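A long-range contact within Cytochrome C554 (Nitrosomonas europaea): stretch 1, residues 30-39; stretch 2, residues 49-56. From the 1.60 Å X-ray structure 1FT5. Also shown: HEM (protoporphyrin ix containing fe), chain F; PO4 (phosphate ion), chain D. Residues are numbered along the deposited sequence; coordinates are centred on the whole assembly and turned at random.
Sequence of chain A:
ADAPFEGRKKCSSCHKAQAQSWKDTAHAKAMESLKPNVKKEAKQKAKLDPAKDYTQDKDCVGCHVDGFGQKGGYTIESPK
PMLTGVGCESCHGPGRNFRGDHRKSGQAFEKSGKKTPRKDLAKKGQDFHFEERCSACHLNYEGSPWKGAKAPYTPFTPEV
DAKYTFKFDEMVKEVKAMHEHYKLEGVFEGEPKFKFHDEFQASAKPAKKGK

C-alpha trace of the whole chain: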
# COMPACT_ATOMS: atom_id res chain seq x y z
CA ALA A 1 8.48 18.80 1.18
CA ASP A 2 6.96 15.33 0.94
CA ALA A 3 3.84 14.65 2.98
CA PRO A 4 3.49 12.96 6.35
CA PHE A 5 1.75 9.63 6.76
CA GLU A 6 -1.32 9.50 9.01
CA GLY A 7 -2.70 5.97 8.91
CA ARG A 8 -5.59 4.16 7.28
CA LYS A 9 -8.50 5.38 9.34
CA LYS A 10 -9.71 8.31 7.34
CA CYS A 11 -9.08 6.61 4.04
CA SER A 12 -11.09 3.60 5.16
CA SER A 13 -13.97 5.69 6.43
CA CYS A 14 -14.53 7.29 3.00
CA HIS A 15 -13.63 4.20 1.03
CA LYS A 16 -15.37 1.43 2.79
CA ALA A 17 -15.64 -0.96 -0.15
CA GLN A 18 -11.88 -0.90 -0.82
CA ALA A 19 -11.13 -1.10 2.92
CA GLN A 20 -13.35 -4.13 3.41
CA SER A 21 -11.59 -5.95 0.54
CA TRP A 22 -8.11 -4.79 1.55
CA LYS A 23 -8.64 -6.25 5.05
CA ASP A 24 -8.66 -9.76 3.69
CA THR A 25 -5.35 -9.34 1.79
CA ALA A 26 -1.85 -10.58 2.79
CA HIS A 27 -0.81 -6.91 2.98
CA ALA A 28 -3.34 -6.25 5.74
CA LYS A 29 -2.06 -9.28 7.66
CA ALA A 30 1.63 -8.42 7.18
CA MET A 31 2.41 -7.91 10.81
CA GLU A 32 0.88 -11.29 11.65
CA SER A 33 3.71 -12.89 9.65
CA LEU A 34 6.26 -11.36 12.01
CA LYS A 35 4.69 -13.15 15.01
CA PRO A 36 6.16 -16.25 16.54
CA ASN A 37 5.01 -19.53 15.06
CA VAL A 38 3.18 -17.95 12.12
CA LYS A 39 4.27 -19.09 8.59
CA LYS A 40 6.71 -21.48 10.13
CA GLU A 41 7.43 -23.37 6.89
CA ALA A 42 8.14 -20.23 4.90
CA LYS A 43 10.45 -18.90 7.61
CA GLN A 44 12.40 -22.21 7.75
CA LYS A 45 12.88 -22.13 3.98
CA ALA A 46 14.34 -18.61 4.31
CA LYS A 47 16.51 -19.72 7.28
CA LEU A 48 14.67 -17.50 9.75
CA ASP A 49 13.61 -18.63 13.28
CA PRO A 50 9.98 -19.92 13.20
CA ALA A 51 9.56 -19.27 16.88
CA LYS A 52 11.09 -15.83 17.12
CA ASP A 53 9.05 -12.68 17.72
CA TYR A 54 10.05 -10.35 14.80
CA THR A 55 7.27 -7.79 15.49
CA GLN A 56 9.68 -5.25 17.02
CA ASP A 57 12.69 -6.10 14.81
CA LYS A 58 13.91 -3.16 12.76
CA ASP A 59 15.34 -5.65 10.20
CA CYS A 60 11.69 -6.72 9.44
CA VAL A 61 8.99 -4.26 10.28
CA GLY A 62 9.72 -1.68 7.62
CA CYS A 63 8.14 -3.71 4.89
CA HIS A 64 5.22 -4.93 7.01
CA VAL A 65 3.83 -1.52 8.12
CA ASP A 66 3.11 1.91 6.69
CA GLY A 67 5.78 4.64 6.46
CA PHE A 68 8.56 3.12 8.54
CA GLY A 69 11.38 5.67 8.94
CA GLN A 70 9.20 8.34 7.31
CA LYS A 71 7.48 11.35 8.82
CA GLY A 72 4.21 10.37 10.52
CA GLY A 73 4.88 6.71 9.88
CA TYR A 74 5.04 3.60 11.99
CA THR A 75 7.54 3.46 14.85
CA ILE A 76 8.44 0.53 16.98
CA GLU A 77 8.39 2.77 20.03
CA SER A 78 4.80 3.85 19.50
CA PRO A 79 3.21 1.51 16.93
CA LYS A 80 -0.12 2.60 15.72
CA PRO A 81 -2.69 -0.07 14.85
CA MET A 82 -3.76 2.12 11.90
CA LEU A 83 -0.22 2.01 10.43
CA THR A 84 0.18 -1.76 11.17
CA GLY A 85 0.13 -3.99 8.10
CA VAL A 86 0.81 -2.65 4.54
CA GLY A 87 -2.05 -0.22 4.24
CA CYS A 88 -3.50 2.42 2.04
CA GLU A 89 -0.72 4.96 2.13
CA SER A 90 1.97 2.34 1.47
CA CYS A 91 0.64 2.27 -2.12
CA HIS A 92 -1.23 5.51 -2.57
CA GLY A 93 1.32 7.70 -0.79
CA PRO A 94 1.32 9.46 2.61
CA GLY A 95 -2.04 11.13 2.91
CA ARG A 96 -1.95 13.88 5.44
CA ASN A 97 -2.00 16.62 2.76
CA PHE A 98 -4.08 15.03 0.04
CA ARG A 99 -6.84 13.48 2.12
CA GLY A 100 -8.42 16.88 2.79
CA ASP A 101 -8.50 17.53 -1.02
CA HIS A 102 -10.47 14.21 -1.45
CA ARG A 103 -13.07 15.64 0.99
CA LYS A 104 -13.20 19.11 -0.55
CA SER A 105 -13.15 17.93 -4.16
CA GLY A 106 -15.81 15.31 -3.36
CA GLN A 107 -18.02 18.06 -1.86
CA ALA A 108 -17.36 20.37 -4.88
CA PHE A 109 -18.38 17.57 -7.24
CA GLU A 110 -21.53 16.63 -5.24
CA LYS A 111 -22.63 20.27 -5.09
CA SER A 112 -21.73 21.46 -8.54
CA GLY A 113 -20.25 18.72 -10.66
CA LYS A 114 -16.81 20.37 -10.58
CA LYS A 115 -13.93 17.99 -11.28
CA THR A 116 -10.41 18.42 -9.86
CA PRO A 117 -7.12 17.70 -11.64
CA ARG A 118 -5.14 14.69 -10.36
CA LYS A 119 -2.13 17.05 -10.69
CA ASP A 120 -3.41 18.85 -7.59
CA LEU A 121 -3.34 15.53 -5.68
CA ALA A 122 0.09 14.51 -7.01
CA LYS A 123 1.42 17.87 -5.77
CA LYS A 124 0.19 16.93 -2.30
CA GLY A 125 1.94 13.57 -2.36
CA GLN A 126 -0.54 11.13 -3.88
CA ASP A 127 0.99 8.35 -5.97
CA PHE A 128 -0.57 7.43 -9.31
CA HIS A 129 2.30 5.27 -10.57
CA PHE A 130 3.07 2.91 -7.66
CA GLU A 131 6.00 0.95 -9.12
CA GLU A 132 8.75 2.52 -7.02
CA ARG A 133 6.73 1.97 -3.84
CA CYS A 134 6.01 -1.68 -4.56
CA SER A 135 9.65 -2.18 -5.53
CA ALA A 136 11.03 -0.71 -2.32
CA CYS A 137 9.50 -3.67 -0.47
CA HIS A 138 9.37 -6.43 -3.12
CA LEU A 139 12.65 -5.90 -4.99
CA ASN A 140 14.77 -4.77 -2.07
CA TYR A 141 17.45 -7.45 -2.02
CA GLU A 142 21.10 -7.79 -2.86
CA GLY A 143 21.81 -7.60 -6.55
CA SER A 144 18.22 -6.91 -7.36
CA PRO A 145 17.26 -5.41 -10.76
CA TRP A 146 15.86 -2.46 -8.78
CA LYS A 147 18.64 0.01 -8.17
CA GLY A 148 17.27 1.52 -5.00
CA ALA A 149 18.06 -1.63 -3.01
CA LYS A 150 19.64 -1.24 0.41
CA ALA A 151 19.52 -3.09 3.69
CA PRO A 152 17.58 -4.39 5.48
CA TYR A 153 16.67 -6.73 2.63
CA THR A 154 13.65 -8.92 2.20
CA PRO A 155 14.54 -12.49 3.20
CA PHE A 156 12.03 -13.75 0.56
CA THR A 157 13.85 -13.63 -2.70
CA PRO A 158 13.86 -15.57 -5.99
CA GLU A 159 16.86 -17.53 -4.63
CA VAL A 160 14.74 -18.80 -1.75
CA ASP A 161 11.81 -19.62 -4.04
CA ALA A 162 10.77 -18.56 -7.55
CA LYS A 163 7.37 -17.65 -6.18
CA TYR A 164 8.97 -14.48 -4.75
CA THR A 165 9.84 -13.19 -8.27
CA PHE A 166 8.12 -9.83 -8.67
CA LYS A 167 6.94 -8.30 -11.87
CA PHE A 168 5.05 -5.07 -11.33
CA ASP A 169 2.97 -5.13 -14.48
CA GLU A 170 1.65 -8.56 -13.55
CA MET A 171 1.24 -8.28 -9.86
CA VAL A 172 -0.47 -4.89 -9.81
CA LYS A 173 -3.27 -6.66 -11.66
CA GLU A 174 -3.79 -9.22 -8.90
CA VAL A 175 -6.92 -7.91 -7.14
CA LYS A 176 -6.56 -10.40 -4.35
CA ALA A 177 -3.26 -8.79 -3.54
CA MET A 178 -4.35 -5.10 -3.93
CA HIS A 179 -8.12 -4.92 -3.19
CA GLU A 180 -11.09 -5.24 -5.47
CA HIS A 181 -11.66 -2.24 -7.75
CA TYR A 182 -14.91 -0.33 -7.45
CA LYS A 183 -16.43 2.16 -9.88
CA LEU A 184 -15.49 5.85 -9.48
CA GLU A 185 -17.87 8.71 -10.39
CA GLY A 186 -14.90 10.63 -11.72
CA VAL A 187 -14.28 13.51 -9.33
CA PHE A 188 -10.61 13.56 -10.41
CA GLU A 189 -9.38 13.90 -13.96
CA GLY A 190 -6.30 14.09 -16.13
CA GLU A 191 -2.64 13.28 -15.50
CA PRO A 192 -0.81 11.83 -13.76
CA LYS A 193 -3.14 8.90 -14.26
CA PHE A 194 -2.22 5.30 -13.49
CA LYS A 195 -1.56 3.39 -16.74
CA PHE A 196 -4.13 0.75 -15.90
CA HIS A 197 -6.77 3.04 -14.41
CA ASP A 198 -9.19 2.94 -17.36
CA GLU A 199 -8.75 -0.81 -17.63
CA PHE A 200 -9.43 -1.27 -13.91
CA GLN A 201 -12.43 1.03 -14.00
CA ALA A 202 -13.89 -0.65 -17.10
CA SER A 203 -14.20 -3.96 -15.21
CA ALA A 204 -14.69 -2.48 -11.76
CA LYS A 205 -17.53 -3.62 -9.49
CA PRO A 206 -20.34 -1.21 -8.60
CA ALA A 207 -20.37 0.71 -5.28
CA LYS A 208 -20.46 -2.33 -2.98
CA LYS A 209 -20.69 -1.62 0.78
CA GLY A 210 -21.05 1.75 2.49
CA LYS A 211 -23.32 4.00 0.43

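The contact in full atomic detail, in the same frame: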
# COMPACT_ATOMS: atom_id res chain seq x y z
N ALA A 30 0.15 -8.33 7.17
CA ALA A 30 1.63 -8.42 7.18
C ALA A 30 2.29 -8.49 8.50
O ALA A 30 3.37 -9.14 8.62
CB ALA A 30 2.22 -7.28 6.39
N MET A 31 1.74 -7.82 9.51
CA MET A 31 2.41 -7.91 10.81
C MET A 31 2.18 -9.27 11.43
O MET A 31 2.96 -9.71 12.29
CB MET A 31 1.89 -6.77 11.70
CG MET A 31 2.42 -6.74 13.15
SD MET A 31 4.24 -6.57 13.21
CE MET A 31 4.47 -4.92 12.72
N GLU A 32 1.12 -9.97 11.04
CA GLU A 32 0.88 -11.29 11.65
C GLU A 32 2.03 -12.27 11.30
O GLU A 32 2.42 -13.15 12.10
CB GLU A 32 -0.42 -11.90 11.13
CG GLU A 32 -1.64 -11.07 11.45
CD GLU A 32 -1.94 -10.90 12.94
OE1 GLU A 32 -2.40 -9.81 13.34
OE2 GLU A 32 -1.75 -11.86 13.71
N SER A 33 2.62 -12.06 10.13
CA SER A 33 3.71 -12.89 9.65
C SER A 33 4.95 -12.74 10.49
O SER A 33 5.78 -13.64 10.48
CB SER A 33 4.06 -12.56 8.22
OG SER A 33 2.99 -12.94 7.36
N LEU A 34 5.07 -11.61 11.17
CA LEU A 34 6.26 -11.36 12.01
C LEU A 34 6.11 -11.99 13.39
O LEU A 34 7.05 -11.93 14.20
CB LEU A 34 6.55 -9.85 12.14
CG LEU A 34 6.76 -9.11 10.79
CD1 LEU A 34 7.30 -7.72 11.03
CD2 LEU A 34 7.76 -9.88 9.90
N LYS A 35 4.93 -12.55 13.69
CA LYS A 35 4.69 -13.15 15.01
C LYS A 35 5.25 -14.52 15.10
O LYS A 35 5.37 -15.23 14.15
CB LYS A 35 3.15 -13.19 15.28
CG LYS A 35 2.58 -11.82 15.49
CD LYS A 35 1.06 -11.90 15.67
CE LYS A 35 0.45 -10.55 15.73
NZ LYS A 35 -1.00 -10.74 16.12
N PRO A 36 5.61 -14.92 16.35
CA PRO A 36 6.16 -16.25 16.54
C PRO A 36 5.23 -17.36 16.10
O PRO A 36 4.01 -17.29 16.35
CB PRO A 36 6.41 -16.33 18.06
CG PRO A 36 6.00 -15.04 18.65
CD PRO A 36 5.45 -14.13 17.58
N ASN A 37 5.78 -18.38 15.47
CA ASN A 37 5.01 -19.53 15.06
C ASN A 37 3.98 -19.34 13.94
O ASN A 37 3.16 -20.21 13.71
CB ASN A 37 4.37 -20.13 16.32
CG ASN A 37 5.43 -20.52 17.35
OD1 ASN A 37 6.25 -21.39 17.08
ND2 ASN A 37 5.44 -19.86 18.48
N VAL A 38 4.03 -18.19 13.27
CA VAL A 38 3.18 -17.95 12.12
C VAL A 38 4.07 -18.14 10.85
O VAL A 38 5.22 -17.68 10.81
CB VAL A 38 2.60 -16.52 12.15
CG1 VAL A 38 1.83 -16.23 10.84
CG2 VAL A 38 1.72 -16.37 13.38
N LYS A 39 3.55 -18.84 9.83
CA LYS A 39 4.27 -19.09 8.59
C LYS A 39 5.59 -19.76 8.91
O LYS A 39 6.66 -19.41 8.38
CB LYS A 39 4.45 -17.80 7.79
CG LYS A 39 3.06 -17.32 7.24
CD LYS A 39 3.19 -16.34 6.11
CE LYS A 39 1.85 -15.98 5.49
NZ LYS A 39 2.05 -15.10 4.29
N ASP A 49 14.01 -17.86 12.06
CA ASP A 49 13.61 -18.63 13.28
C ASP A 49 12.08 -18.64 13.34
O ASP A 49 11.47 -17.60 13.56
CB ASP A 49 14.14 -17.88 14.50
CG ASP A 49 13.81 -18.59 15.84
OD1 ASP A 49 12.98 -19.52 15.87
OD2 ASP A 49 14.40 -18.14 16.86
N PRO A 50 11.46 -19.83 13.17
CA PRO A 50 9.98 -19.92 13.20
C PRO A 50 9.33 -19.54 14.51
O PRO A 50 8.11 -19.26 14.57
CB PRO A 50 9.69 -21.38 12.85
CG PRO A 50 10.97 -22.16 13.34
CD PRO A 50 12.11 -21.16 13.01
N ALA A 51 10.11 -19.58 15.59
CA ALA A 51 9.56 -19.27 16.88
C ALA A 51 9.89 -17.91 17.41
O ALA A 51 9.40 -17.52 18.47
CB ALA A 51 10.02 -20.39 17.93
N LYS A 52 10.68 -17.14 16.66
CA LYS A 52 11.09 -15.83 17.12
C LYS A 52 10.00 -14.75 16.94
O LYS A 52 9.27 -14.77 15.94
CB LYS A 52 12.38 -15.38 16.34
CG LYS A 52 12.83 -13.94 16.62
CD LYS A 52 14.28 -13.75 16.15
CE LYS A 52 14.69 -12.27 16.14
NZ LYS A 52 16.12 -12.20 15.64
N ASP A 53 9.97 -13.80 17.86
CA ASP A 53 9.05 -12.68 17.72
C ASP A 53 9.79 -11.59 16.94
O ASP A 53 10.68 -10.93 17.48
CB ASP A 53 8.66 -12.16 19.09
CG ASP A 53 7.73 -10.96 19.03
OD1 ASP A 53 7.33 -10.52 17.93
OD2 ASP A 53 7.43 -10.43 20.12
N TYR A 54 9.40 -11.38 15.65
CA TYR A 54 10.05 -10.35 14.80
C TYR A 54 9.18 -9.07 14.75
O TYR A 54 9.53 -8.17 13.98
CB TYR A 54 10.18 -10.87 13.34
CG TYR A 54 11.26 -11.97 13.20
CD1 TYR A 54 10.87 -13.30 13.11
CD2 TYR A 54 12.62 -11.64 13.07
CE1 TYR A 54 11.82 -14.34 12.88
CE2 TYR A 54 13.54 -12.65 12.84
CZ TYR A 54 13.13 -13.96 12.74
OH TYR A 54 14.07 -14.93 12.46
N THR A 55 8.16 -8.96 15.61
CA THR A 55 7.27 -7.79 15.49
C THR A 55 7.87 -6.46 15.91
O THR A 55 7.30 -5.42 15.63
CB THR A 55 5.94 -7.97 16.29
OG1 THR A 55 6.29 -8.07 17.66
CG2 THR A 55 5.17 -9.18 15.90
N GLN A 56 9.02 -6.49 16.61
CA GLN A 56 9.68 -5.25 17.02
C GLN A 56 11.11 -5.23 16.46
O GLN A 56 11.97 -4.51 16.98
CB GLN A 56 9.72 -5.15 18.57
CG GLN A 56 8.29 -5.26 19.19
CD GLN A 56 8.28 -5.00 20.67
OE1 GLN A 56 8.77 -5.81 21.48
NE2 GLN A 56 7.77 -3.86 21.04
CHA HEM F . 6.82 -11.77 3.08
CHB HEM F . 8.85 -12.38 7.43
CHC HEM F . 11.80 -8.57 6.55
CHD HEM F . 9.42 -7.77 2.35
C1A HEM F . 7.09 -12.27 4.38
C2A HEM F . 6.55 -13.47 4.90
C3A HEM F . 7.11 -13.64 6.16
C4A HEM F . 7.99 -12.51 6.33
CMA HEM F . 6.93 -14.80 7.17
CAA HEM F . 5.59 -14.37 4.18
CBA HEM F . 6.30 -15.33 3.22
CGA HEM F . 5.34 -16.36 2.63
O1A HEM F . 4.16 -16.42 3.04
O2A HEM F . 5.78 -17.09 1.72
C1B HEM F . 9.84 -11.38 7.56
C2B HEM F . 10.82 -11.33 8.62
C3B HEM F . 11.66 -10.32 8.34
C4B HEM F . 11.20 -9.69 7.13
CMB HEM F . 10.85 -12.20 9.86
CAB HEM F . 12.89 -9.84 9.13
CBB HEM F . 13.92 -10.97 9.37
C1C HEM F . 11.35 -7.97 5.34
C2C HEM F . 11.93 -6.78 4.76
C3C HEM F . 11.24 -6.53 3.59
C4C HEM F . 10.26 -7.60 3.48
CMC HEM F . 13.06 -5.94 5.35
CAC HEM F . 11.35 -5.38 2.63
CBC HEM F . 12.73 -4.84 2.25
C1D HEM F . 8.52 -8.81 2.18
C2D HEM F . 7.78 -9.03 0.98
C3D HEM F . 7.06 -10.19 1.17
C4D HEM F . 7.36 -10.64 2.50
CMD HEM F . 7.84 -8.13 -0.26
CAD HEM F . 6.15 -10.84 0.15
CBD HEM F . 6.81 -11.95 -0.69
CGD HEM F . 5.85 -12.53 -1.71
O1D HEM F . 4.96 -13.27 -1.31
O2D HEM F . 6.00 -12.25 -2.87
NA HEM F . 7.95 -11.62 5.27
NB HEM F . 10.07 -10.37 6.63
NC HEM F . 10.27 -8.42 4.59
ND HEM F . 8.26 -9.76 3.12
FE HEM F . 8.94 -9.86 5.03
P PO4 D . -0.89 -6.82 15.84
O1 PO4 D . 0.32 -6.02 16.41
O2 PO4 D . -2.00 -5.83 15.42
O3 PO4 D . -0.43 -7.65 14.62
O4 PO4 D . -1.48 -7.79 16.94
O HOH W 1 7.29 -19.18 20.40

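Three residues account for a little under half of this contact: Thr-55 gives up 75 Å² to the opposing stretch, Leu-34 65 Å² and Pro-36 59 Å², out of 444 Å² buried over both sides. Neither stretch offers a regular strand, so the pairing rests on two backbone hydrogen bonds with a small apolar packing around them.

Leu-34 supplies the first bond. Leu-34 ends a run of helical backbone angles, and its carbonyl accepts from the other stretch, Tyr-54 N to Leu-34 O at 2.8 Å. Thr-55 N also lies 3.5 Å from Leu-34 O, but the angle is poor, and that amide is instead satisfied within its own stretch by Asp-53 OD1 at 2.9 Å. The Leu-34 side chain points toward the other stretch, where its CB lies 4.0 Å from Tyr-54 CB. Its far end continues to the heme, with CD2 3.5 Å from HEM C1B. A branched apolar residue suits this buried site because it can touch protein and porphyrin at once.

Thr-55 is the small two-faced residue of the contact. Its chi1 is p, and Asp-53 OD1 accepts from Thr-55 OG1 at 2.7 Å as well as from the amide, so the polar branch is bonded locally. The methyl is left for packing: Thr-55 CG2 lies 3.7 Å from Lys-35 CG and 4.1 Å from Leu-34 CB, while Met-31 SD comes within 3.8 Å of Thr-55 CB. Met-31 starts sideways, but its t, p, p chain brings the end closer. Lys-35 points away, and of its side chain, the aliphatic stem makes the contact, through CG; its NZ forms a salt bridge with Glu-32 OE2 at 2.8 Å and also bonds a phosphate ion, Lys-35 NZ to PO4 O4 at 3.1 Å.

Pro-36 lies between the two bonded residues along the chain, with its ring packed to one side against Ala-51, Lys-52 and Asp-53. Lacking an amide hydrogen, it makes its contacts through carbon: Pro-36 CB is 3.2 Å from Ala-51 O, Pro-36 CA makes a CA-H...O contact to Lys-52 O at 3.5 Å, and Pro-36 CG lies 3.9 Å from Asp-53 CB. It also occupies the second position of the type II turn from Lys-35 to Val-38, where its phi of -59° fits. Asn-37 follows with a positive phi of 69°, which asparagine tolerates better than most residues, and its amide makes the second bond, Asn-37 N to Pro-50 O at 2.6 Å. Water 1 accepts from Asn-37 ND2 at 2.8 Å and donates weakly to Ala-51 O at 3.3 Å.

The acceptor Pro-50 sits in a type I turn from Asp-49 to Lys-52, braced by Ala-51 N to Asp-49 OD1 at 2.9 Å. Tyr-54 ties this turn to its own end of the stretch, its OH accepting from Asp-49 N at 3.0 Å, while HEM CMB covers one face of the ring. The rule is economical: one backbone bond joins the two turns and a second, outside both, ties Leu-34 to Tyr-54; place proline between them in the chain, and let threonine and leucine close the apolar side.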